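Local coordinates for maltose-binding protein MalE1 (Thermotoga maritima, PDB 6DTU) that binds maltotetraose, and probably maltose and related sugars, as a periplasmic binding protein that probably serves carbohydrate transport, at residues A[108-113]-A[323-328]; A[155-160]-A[226-231]; A[243-248]-A[319-324]. All blocks are in the same frame, centred on the assembly; numbering follows the deposited sequence.

Contact 1 (A[108-113]-A[323-328]); sequences MEAIAL and LSAANG. With GLC (alpha-D-glucopyranose), chain C.
The methyl group of A325, near the end of helix 316-326, sits against two residues of 108-113. M108 extends past CG and bends at its last torsion (chi3 -92°), which brings CE to 3.7 Å from A325 CB; A110 CB approaches the same methyl at 3.9 Å. S324, the residue before A325, carries the polar part of the contact. Its OG stands anti to the backbone N (chi1 -176°) and donates a hydrogen bond to I111 O, at 2.6 Å. The hydroxyl lies in the plane of that carbonyl, with a C=O...donor angle of 146°, so the bond uses a favourable approach. A112 CB packs 3.7 Å from S324 CB beside it. E109 and I111 turn away from the helix. I111 reaches Y156 and W231, while E109 OE2 accepts a hydrogen bond from O2 of the chain C glucose at 2.6 Å and a second from Q264; OE1 pairs with R301. That pairing would favour the ionised carboxylate. On the helix side the buried carbonyl of I111 is taken up by the S324 hydroxyl, so one directional bond fixes packing that is otherwise apolar, methyl against methyl.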
loop_
_atom_site.group_PDB
_atom_site.type_symbol
_atom_site.label_atom_id
_atom_site.label_comp_id
_atom_site.label_asym_id
_atom_site.label_seq_id
_atom_site.Cartn_x
_atom_site.Cartn_y
_atom_site.Cartn_z
ATOM N N MET A 108 3.429 -8.948 -0.003
ATOM C CA MET A 108 3.209 -7.941 -1.033
ATOM C C MET A 108 1.711 -7.701 -1.195
ATOM O O MET A 108 0.875 -8.389 -0.600
ATOM C CB MET A 108 3.870 -8.316 -2.366
ATOM C CG MET A 108 3.237 -9.502 -3.029
ATOM S SD MET A 108 3.893 -9.819 -4.689
ATOM C CE MET A 108 2.750 -8.875 -5.702
ATOM N N GLU A 109 1.375 -6.694 -1.998
ATOM C CA GLU A 109 -0.016 -6.272 -2.075
ATOM C C GLU A 109 -0.203 -5.379 -3.292
ATOM O O GLU A 109 0.755 -4.808 -3.824
ATOM C CB GLU A 109 -0.417 -5.484 -0.821
ATOM C CG GLU A 109 0.394 -4.191 -0.686
ATOM C CD GLU A 109 0.334 -3.574 0.686
ATOM O OE1 GLU A 109 -0.169 -4.222 1.621
ATOM O OE2 GLU A 109 0.788 -2.424 0.814
ATOM N N ALA A 110 -1.462 -5.253 -3.716
ATOM C CA ALA A 110 -1.876 -4.252 -4.690
ATOM C C ALA A 110 -3.367 -4.048 -4.513
ATOM O O ALA A 110 -4.086 -4.975 -4.126
ATOM C CB ALA A 110 -1.616 -4.728 -6.122
ATOM N N ILE A 111 -3.822 -2.822 -4.793
ATOM C CA ILE A 111 -5.261 -2.571 -4.735
ATOM C C ILE A 111 -5.960 -3.285 -5.889
ATOM O O ILE A 111 -5.348 -3.651 -6.894
ATOM C CB ILE A 111 -5.624 -1.075 -4.674
ATOM C CG1 ILE A 111 -5.157 -0.305 -5.906
ATOM C CG2 ILE A 111 -4.985 -0.434 -3.432
ATOM C CD1 ILE A 111 -5.336 1.228 -5.768
ATOM N N ALA A 112 -7.257 -3.524 -5.707
ATOM C CA ALA A 112 -8.085 -4.276 -6.637
ATOM C C ALA A 112 -9.526 -3.825 -6.459
ATOM O O ALA A 112 -9.844 -3.004 -5.588
ATOM C CB ALA A 112 -7.968 -5.790 -6.396
ATOM N N LEU A 113 -10.412 -4.336 -7.304
ATOM C CA LEU A 113 -11.832 -4.098 -7.094
ATOM C C LEU A 113 -12.317 -5.055 -6.017
ATOM O O LEU A 113 -12.185 -6.275 -6.148
ATOM C CB LEU A 113 -12.624 -4.315 -8.375
ATOM C CG LEU A 113 -14.115 -4.030 -8.322
ATOM C CD1 LEU A 113 -14.356 -2.541 -8.310
ATOM C CD2 LEU A 113 -14.747 -4.675 -9.556
ATOM N N LEU A 323 -4.045 -11.614 -9.238
ATOM C CA LEU A 323 -4.430 -11.199 -10.585
ATOM C C LEU A 323 -4.268 -9.695 -10.772
ATOM O O LEU A 323 -3.833 -9.234 -11.831
ATOM C CB LEU A 323 -5.876 -11.609 -10.866
ATOM C CG LEU A 323 -6.150 -13.091 -11.138
ATOM C CD1 LEU A 323 -7.633 -13.315 -11.385
ATOM C CD2 LEU A 323 -5.317 -13.599 -12.312
ATOM N N SER A 324 -4.640 -8.909 -9.760
ATOM C CA SER A 324 -4.510 -7.462 -9.875
ATOM C C SER A 324 -3.045 -7.053 -9.883
ATOM O O SER A 324 -2.624 -6.241 -10.722
ATOM C CB SER A 324 -5.286 -6.765 -8.743
ATOM O OG SER A 324 -5.255 -5.349 -8.892
ATOM N N ALA A 325 -2.245 -7.648 -8.984
ATOM C CA ALA A 325 -0.828 -7.322 -8.893
ATOM C C ALA A 325 -0.057 -7.744 -10.132
ATOM O O ALA A 325 1.006 -7.175 -10.404
ATOM C CB ALA A 325 -0.221 -7.997 -7.667
ATOM N N ALA A 326 -0.571 -8.716 -10.889
ATOM C CA ALA A 326 0.146 -9.195 -12.065
ATOM C C ALA A 326 0.299 -8.101 -13.116
ATOM O O ALA A 326 1.267 -8.114 -13.885
ATOM C CB ALA A 326 -0.538 -10.439 -12.642
ATOM N N ASN A 327 -0.648 -7.162 -13.181
ATOM C CA ASN A 327 -0.564 -6.040 -14.110
ATOM C C ASN A 327 0.099 -4.811 -13.496
ATOM O O ASN A 327 0.126 -3.758 -14.134
ATOM C CB ASN A 327 -1.958 -5.666 -14.638
ATOM C CG ASN A 327 -2.574 -6.761 -15.493
ATOM O OD1 ASN A 327 -1.881 -7.445 -16.242
ATOM N ND2 ASN A 327 -3.886 -6.927 -15.385
ATOM N N GLY A 328 0.663 -4.925 -12.291
ATOM C CA GLY A 328 1.044 -3.762 -11.515
ATOM C C GLY A 328 2.493 -3.322 -11.709
ATOM O O GLY A 328 3.290 -3.945 -12.408
HETATM C C1 GLC C . -1.959 1.244 2.043
HETATM C C2 GLC C . -0.718 0.791 1.365
HETATM C C3 GLC C . 0.333 1.800 1.455
HETATM C C4 GLC C . -0.114 3.116 0.852
HETATM C C5 GLC C . -1.440 3.623 1.497
HETATM C C6 GLC C . -2.022 4.721 0.783
HETATM O O2 GLC C . -0.247 -0.388 2.083
HETATM O O3 GLC C . 1.518 1.383 0.679
HETATM O O4 GLC C . 0.889 4.156 1.124
HETATM O O5 GLC C . -2.430 2.471 1.395
HETATM O O6 GLC C . -3.024 5.307 1.597
#

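Contact 2 (A[155-160]-A[226-231]); sequences FYYIAP and IINGPW. With GLC (alpha-D-glucopyranose), chain C; GLC (alpha-D-glucopyranose), chain B; GLC (alpha-D-glucopyranose), chain D.
The aromatic wall of the maltotetraose pocket is built here, where the first turns of helix 155-164 face the end of strand 223-228 and the turn that follows it. W231 offers one indole face to two sugars: C1 of the chain C glucose lies 3.5 Å above the ring plane, and C4 of the chain B glucose lies over the same face, both offset toward the rim. G229 CA lies over the opposite face, near the rim, at 3.4 Å, where a side chain on that residue would strike the indole. Y156, with CG anti to the backbone N (chi1 179°), meets W231 tip to tip: its OH comes to the indole edge, 3.6 Å from W231 CH2. One face of the Y156 ring has C4 of the chain C glucose over its centre, at 3.8 Å. Y157 also points its tip at the indole, with Y157 OH 3.5 Å from W231 CZ2. The same Y157 OH is 3.1 Å from O5 of the chain C glucose. Y156 CD2 lies over the centre of the Y157 ring. Beside Y157, N228 OD1 approaches the ring edge and weakly accepts from G229 N at 2.8 Å, while its ND2 is bonded to Y211 and Y236. Aromatic rings laid against glucose units in this way are characteristic of the sugar-binding cleft of maltodextrin-binding proteins.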
loop_
_atom_site.group_PDB
_atom_site.type_symbol
_atom_site.label_atom_id
_atom_site.label_comp_id
_atom_site.label_asym_id
_atom_site.label_seq_id
_atom_site.Cartn_x
_atom_site.Cartn_y
_atom_site.Cartn_z
ATOM N N PHE A 155 -3.190 9.989 -4.741
ATOM C CA PHE A 155 -2.467 9.463 -5.903
ATOM C C PHE A 155 -2.323 7.945 -5.869
ATOM O O PHE A 155 -2.441 7.276 -6.907
ATOM C CB PHE A 155 -1.093 10.132 -5.963
ATOM C CG PHE A 155 -0.127 9.499 -6.941
ATOM C CD1 PHE A 155 -0.474 9.302 -8.266
ATOM C CD2 PHE A 155 1.159 9.176 -6.542
ATOM C CE1 PHE A 155 0.414 8.740 -9.155
ATOM C CE2 PHE A 155 2.068 8.618 -7.430
ATOM C CZ PHE A 155 1.697 8.404 -8.744
ATOM N N TYR A 156 -2.035 7.375 -4.696
ATOM C CA TYR A 156 -1.838 5.934 -4.613
ATOM C C TYR A 156 -3.032 5.160 -5.189
ATOM O O TYR A 156 -2.856 4.142 -5.878
ATOM C CB TYR A 156 -1.549 5.543 -3.167
ATOM C CG TYR A 156 -1.353 4.055 -2.965
ATOM C CD1 TYR A 156 -0.089 3.456 -3.070
ATOM C CD2 TYR A 156 -2.442 3.231 -2.683
ATOM C CE1 TYR A 156 0.077 2.071 -2.898
ATOM C CE2 TYR A 156 -2.269 1.851 -2.498
ATOM C CZ TYR A 156 -1.010 1.295 -2.617
ATOM O OH TYR A 156 -0.866 -0.045 -2.445
ATOM N N TYR A 157 -4.249 5.657 -4.962
ATOM C CA TYR A 157 -5.453 4.969 -5.421
ATOM C C TYR A 157 -5.842 5.297 -6.860
ATOM O O TYR A 157 -6.580 4.518 -7.484
ATOM C CB TYR A 157 -6.616 5.257 -4.455
ATOM C CG TYR A 157 -6.329 4.656 -3.107
ATOM C CD1 TYR A 157 -6.721 3.354 -2.814
ATOM C CD2 TYR A 157 -5.615 5.359 -2.139
ATOM C CE1 TYR A 157 -6.402 2.766 -1.599
ATOM C CE2 TYR A 157 -5.316 4.789 -0.934
ATOM C CZ TYR A 157 -5.722 3.499 -0.664
ATOM O OH TYR A 157 -5.414 2.912 0.523
ATOM N N ILE A 158 -5.376 6.425 -7.403
ATOM C CA ILE A 158 -5.631 6.779 -8.796
ATOM C C ILE A 158 -4.511 6.285 -9.706
ATOM O O ILE A 158 -4.687 6.224 -10.932
ATOM C CB ILE A 158 -5.812 8.304 -8.883
ATOM C CG1 ILE A 158 -6.891 8.774 -7.899
ATOM C CG2 ILE A 158 -6.178 8.773 -10.303
ATOM C CD1 ILE A 158 -8.209 8.060 -8.055
ATOM N N ALA A 159 -3.369 5.908 -9.140
ATOM C CA ALA A 159 -2.283 5.353 -9.939
ATOM C C ALA A 159 -2.691 4.260 -10.921
ATOM O O ALA A 159 -2.129 4.243 -12.027
ATOM C CB ALA A 159 -1.138 4.873 -9.031
ATOM N N PRO A 160 -3.597 3.317 -10.608
ATOM C CA PRO A 160 -3.931 2.308 -11.621
ATOM C C PRO A 160 -4.413 2.923 -12.926
ATOM O O PRO A 160 -4.105 2.374 -13.994
ATOM C CB PRO A 160 -5.020 1.454 -10.951
ATOM C CG PRO A 160 -4.819 1.651 -9.487
ATOM C CD PRO A 160 -4.331 3.072 -9.349
ATOM N N ILE A 226 -15.564 -0.929 -4.383
ATOM C CA ILE A 226 -14.473 -0.027 -4.047
ATOM C C ILE A 226 -13.186 -0.482 -4.720
ATOM O O ILE A 226 -13.075 -1.601 -5.227
ATOM C CB ILE A 226 -14.250 0.105 -2.528
ATOM C CG1 ILE A 226 -13.822 -1.240 -1.936
ATOM C CG2 ILE A 226 -15.507 0.664 -1.856
ATOM C CD1 ILE A 226 -13.515 -1.145 -0.449
ATOM N N ILE A 227 -12.208 0.416 -4.740
ATOM C CA ILE A 227 -10.843 0.058 -5.110
ATOM C C ILE A 227 -9.970 0.213 -3.875
ATOM O O ILE A 227 -9.709 1.331 -3.420
ATOM C CB ILE A 227 -10.313 0.872 -6.295
ATOM C CG1 ILE A 227 -11.119 0.521 -7.546
ATOM C CG2 ILE A 227 -8.854 0.506 -6.532
ATOM C CD1 ILE A 227 -10.719 1.322 -8.789
ATOM N N ASN A 228 -9.523 -0.918 -3.330
ATOM C CA ASN A 228 -8.788 -0.939 -2.073
ATOM C C ASN A 228 -7.953 -2.213 -2.034
ATOM O O ASN A 228 -8.065 -3.075 -2.904
ATOM C CB ASN A 228 -9.755 -0.893 -0.887
ATOM C CG ASN A 228 -9.103 -0.401 0.393
ATOM O OD1 ASN A 228 -7.920 -0.072 0.430
ATOM N ND2 ASN A 228 -9.889 -0.335 1.452
ATOM N N GLY A 229 -7.119 -2.326 -1.000
ATOM C CA GLY A 229 -6.148 -3.391 -0.916
ATOM C C GLY A 229 -6.483 -4.477 0.082
ATOM O O GLY A 229 -7.455 -4.406 0.835
ATOM N N PRO A 230 -5.629 -5.499 0.134
ATOM C CA PRO A 230 -5.934 -6.681 0.947
ATOM C C PRO A 230 -5.880 -6.425 2.443
ATOM O O PRO A 230 -6.413 -7.228 3.216
ATOM C CB PRO A 230 -4.885 -7.708 0.479
ATOM C CG PRO A 230 -3.718 -6.842 0.022
ATOM C CD PRO A 230 -4.364 -5.619 -0.604
ATOM N N TRP A 231 -5.226 -5.346 2.868
ATOM C CA TRP A 231 -5.248 -4.932 4.262
ATOM C C TRP A 231 -6.651 -4.640 4.762
ATOM O O TRP A 231 -6.855 -4.581 5.973
ATOM C CB TRP A 231 -4.409 -3.656 4.427
ATOM C CG TRP A 231 -4.804 -2.535 3.493
ATOM C CD1 TRP A 231 -5.824 -1.647 3.668
ATOM C CD2 TRP A 231 -4.193 -2.197 2.237
ATOM N NE1 TRP A 231 -5.884 -0.778 2.612
ATOM C CE2 TRP A 231 -4.901 -1.098 1.710
ATOM C CE3 TRP A 231 -3.134 -2.734 1.495
ATOM C CZ2 TRP A 231 -4.571 -0.503 0.481
ATOM C CZ3 TRP A 231 -2.804 -2.140 0.284
ATOM C CH2 TRP A 231 -3.536 -1.050 -0.220
HETATM C C1 GLC C . -1.959 1.244 2.043
HETATM C C2 GLC C . -0.718 0.791 1.365
HETATM C C3 GLC C . 0.333 1.800 1.455
HETATM C C4 GLC C . -0.114 3.116 0.852
HETATM C C5 GLC C . -1.440 3.623 1.497
HETATM C C6 GLC C . -2.022 4.721 0.783
HETATM O O2 GLC C . -0.247 -0.388 2.083
HETATM O O3 GLC C . 1.518 1.383 0.679
HETATM O O4 GLC C . 0.889 4.156 1.124
HETATM O O5 GLC C . -2.430 2.471 1.395
HETATM O O6 GLC C . -3.024 5.307 1.597
HETATM C C1 GLC B . -3.498 0.278 6.951
HETATM C C2 GLC B . -2.580 -0.632 6.238
HETATM C C3 GLC B . -1.722 0.087 5.280
HETATM C C4 GLC B . -2.537 0.852 4.295
HETATM C C5 GLC B . -3.423 1.893 5.030
HETATM C C6 GLC B . -4.364 2.521 4.207
HETATM O O1 GLC B . -2.774 1.149 7.760
HETATM O O2 GLC B . -1.769 -1.301 7.257
HETATM O O3 GLC B . -0.902 -0.934 4.602
HETATM O O4 GLC B . -1.660 1.553 3.372
HETATM O O5 GLC B . -4.271 1.070 6.012
HETATM O O6 GLC B . -5.014 3.552 4.957
HETATM C C1 GLC D . 1.654 4.590 0.043
HETATM C C2 GLC D . 3.066 4.702 0.465
HETATM C C3 GLC D . 3.242 5.721 1.548
HETATM C C4 GLC D . 2.792 7.064 1.123
HETATM C C5 GLC D . 1.307 7.026 0.683
HETATM C C6 GLC D . 0.889 8.245 0.124
HETATM O O2 GLC D . 3.503 3.410 0.971
HETATM O O3 GLC D . 4.653 5.783 1.932
HETATM O O4 GLC D . 2.919 7.956 2.266
HETATM O O5 GLC D . 1.157 5.911 -0.398
HETATM O O6 GLC D . -0.482 8.134 -0.196
#

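Contact 3 (A[243-248]-A[319-324]); sequences YGVAPI and VGFTLS
V245 and F321 form the tight part of this contact between an edge strand and a helix. V245 CG1, anti to the backbone N (chi1 -179°), is set directly over the F321 ring, 3.6 Å from its centroid and only 5° off the ring normal, a clear CH-pi contact. The other methyl, V245 CG2, drops beside it to 3.7 Å from F321 CE2. An alanine in place of F321 would remove the ring under V245 CG1 and would probably loosen the strand's seat on the helix. Close packing extends to the helix backbone: V245 CG1 lies 3.8 Å from G320 C, and a side chain at G320 would collide with the carbonyl oxygen of V245, so the glycine permits the strand to come this near. The loose, solvent side is confined to P247 and L323. The P247 ring reaches L323 obliquely, with P247 CG 3.8 Å from L323 CB, and L323 is exposed and adopts two conformations. Separately, a water links two buried residues: it accepts from I248 N at 2.9 Å and donates to S324 OG at 2.7 Å, while the hydroxyl itself donates to I111 O. Strand 243-246 is the outermost strand of a four-stranded sheet, paired with strand 112-116; helix 316-326 packs on this pair of strands through V245 and A112, its F321 ring inserted between A112, P230, I233 of helix 233-238 and L302 of strand 302-303.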
loop_
_atom_site.group_PDB
_atom_site.type_symbol
_atom_site.label_atom_id
_atom_site.label_comp_id
_atom_site.label_asym_id
_atom_site.label_seq_id
_atom_site.Cartn_x
_atom_site.Cartn_y
_atom_site.Cartn_z
ATOM N N TYR A 243 -18.113 -10.336 0.295
ATOM C CA TYR A 243 -17.334 -9.604 -0.691
ATOM C C TYR A 243 -16.607 -10.551 -1.644
ATOM O O TYR A 243 -16.342 -11.720 -1.339
ATOM C CB TYR A 243 -16.289 -8.722 0.008
ATOM C CG TYR A 243 -15.251 -9.571 0.692
ATOM C CD1 TYR A 243 -14.080 -9.923 0.045
ATOM C CD2 TYR A 243 -15.476 -10.074 1.959
ATOM C CE1 TYR A 243 -13.152 -10.749 0.650
ATOM C CE2 TYR A 243 -14.558 -10.878 2.578
ATOM C CZ TYR A 243 -13.395 -11.216 1.920
ATOM O OH TYR A 243 -12.487 -12.042 2.545
ATOM N N GLY A 244 -16.263 -10.006 -2.816
ATOM C CA GLY A 244 -15.337 -10.645 -3.724
ATOM C C GLY A 244 -14.191 -9.700 -4.057
ATOM O O GLY A 244 -14.238 -8.500 -3.758
ATOM N N VAL A 245 -13.137 -10.268 -4.644
ATOM C CA VAL A 245 -11.974 -9.512 -5.104
ATOM C C VAL A 245 -11.745 -9.827 -6.578
ATOM O O VAL A 245 -11.726 -10.997 -6.971
ATOM C CB VAL A 245 -10.711 -9.832 -4.280
ATOM C CG1 VAL A 245 -9.528 -8.986 -4.780
ATOM C CG2 VAL A 245 -10.961 -9.618 -2.783
ATOM N N ALA A 246 -11.566 -8.789 -7.387
ATOM C CA ALA A 246 -11.339 -8.926 -8.817
ATOM C C ALA A 246 -10.374 -7.840 -9.262
ATOM O O ALA A 246 -10.236 -6.813 -8.589
ATOM C CB ALA A 246 -12.666 -8.777 -9.577
ATOM N N PRO A 247 -9.682 -8.033 -10.379
ATOM C CA PRO A 247 -8.886 -6.927 -10.918
ATOM C C PRO A 247 -9.756 -5.707 -11.190
ATOM O O PRO A 247 -10.956 -5.818 -11.462
ATOM C CB PRO A 247 -8.304 -7.501 -12.212
ATOM C CG PRO A 247 -8.310 -8.974 -11.998
ATOM C CD PRO A 247 -9.509 -9.272 -11.163
ATOM N N ILE A 248 -9.137 -4.534 -11.097
ATOM C CA ILE A 248 -9.847 -3.309 -11.458
ATOM C C ILE A 248 -10.312 -3.446 -12.897
ATOM O O ILE A 248 -9.566 -3.994 -13.737
ATOM C CB ILE A 248 -8.940 -2.085 -11.286
ATOM C CG1 ILE A 248 -8.475 -1.972 -9.828
ATOM C CG2 ILE A 248 -9.637 -0.796 -11.765
ATOM C CD1 ILE A 248 -7.322 -0.983 -9.632
ATOM N N VAL A 319 -6.029 -15.197 -4.737
ATOM C CA VAL A 319 -6.082 -15.293 -6.192
ATOM C C VAL A 319 -6.470 -13.954 -6.814
ATOM O O VAL A 319 -5.849 -13.507 -7.786
ATOM C CB VAL A 319 -7.011 -16.447 -6.609
ATOM C CG1 VAL A 319 -7.257 -16.448 -8.123
ATOM C CG2 VAL A 319 -6.396 -17.759 -6.168
ATOM N N GLY A 320 -7.460 -13.274 -6.233
ATOM C CA GLY A 320 -7.909 -12.003 -6.797
ATOM C C GLY A 320 -6.858 -10.906 -6.728
ATOM O O GLY A 320 -6.629 -10.180 -7.705
ATOM N N PHE A 321 -6.218 -10.747 -5.567
ATOM C CA PHE A 321 -5.199 -9.712 -5.465
ATOM C C PHE A 321 -3.975 -10.037 -6.315
ATOM O O PHE A 321 -3.344 -9.121 -6.848
ATOM C CB PHE A 321 -4.823 -9.461 -3.993
ATOM C CG PHE A 321 -5.889 -8.716 -3.218
ATOM C CD1 PHE A 321 -6.191 -7.392 -3.505
ATOM C CD2 PHE A 321 -6.610 -9.356 -2.225
ATOM C CE1 PHE A 321 -7.183 -6.720 -2.808
ATOM C CE2 PHE A 321 -7.608 -8.686 -1.532
ATOM C CZ PHE A 321 -7.888 -7.377 -1.829
ATOM N N THR A 322 -3.635 -11.322 -6.452
ATOM C CA THR A 322 -2.530 -11.721 -7.316
ATOM C C THR A 322 -2.820 -11.360 -8.770
ATOM O O THR A 322 -1.947 -10.834 -9.466
ATOM C CB THR A 322 -2.281 -13.224 -7.132
ATOM O OG1 THR A 322 -1.884 -13.471 -5.778
ATOM C CG2 THR A 322 -1.188 -13.729 -8.038
ATOM N N LEU A 323 -4.045 -11.614 -9.238
ATOM C CA LEU A 323 -4.430 -11.199 -10.585
ATOM C C LEU A 323 -4.268 -9.695 -10.772
ATOM O O LEU A 323 -3.833 -9.234 -11.831
ATOM C CB LEU A 323 -5.876 -11.609 -10.866
ATOM C CG LEU A 323 -6.150 -13.091 -11.138
ATOM C CD1 LEU A 323 -7.633 -13.315 -11.385
ATOM C CD2 LEU A 323 -5.317 -13.599 -12.312
ATOM N N SER A 324 -4.640 -8.909 -9.760
ATOM C CA SER A 324 -4.510 -7.462 -9.875
ATOM C C SER A 324 -3.045 -7.053 -9.883
ATOM O O SER A 324 -2.624 -6.241 -10.722
ATOM C CB SER A 324 -5.286 -6.765 -8.743
ATOM O OG SER A 324 -5.255 -5.349 -8.892
HETATM O O HOH W 1 -6.208 -4.364 -11.232
#

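How the contacts relate
From the N terminus, the chain first reaches 108-113, where it leaves the eight-stranded sheet for the four-stranded one; this half of contact 1 waits for 323-328, some 210 residues later. Within that long loop, 155-160 and 226-231 close contact 2, and only then does 243-248 open contact 3. Contact 2 thus lies within the span of contact 1, whereas contacts 3 and 1 end together on helix 316-326, sharing L323 and S324. Strand 112-116 lies between strands 223-228 and 243-246, so the three contacts join one sheet to helix 316-326 on one side and to helix 155-164 on the other, with the sugar beyond the strand end at W231.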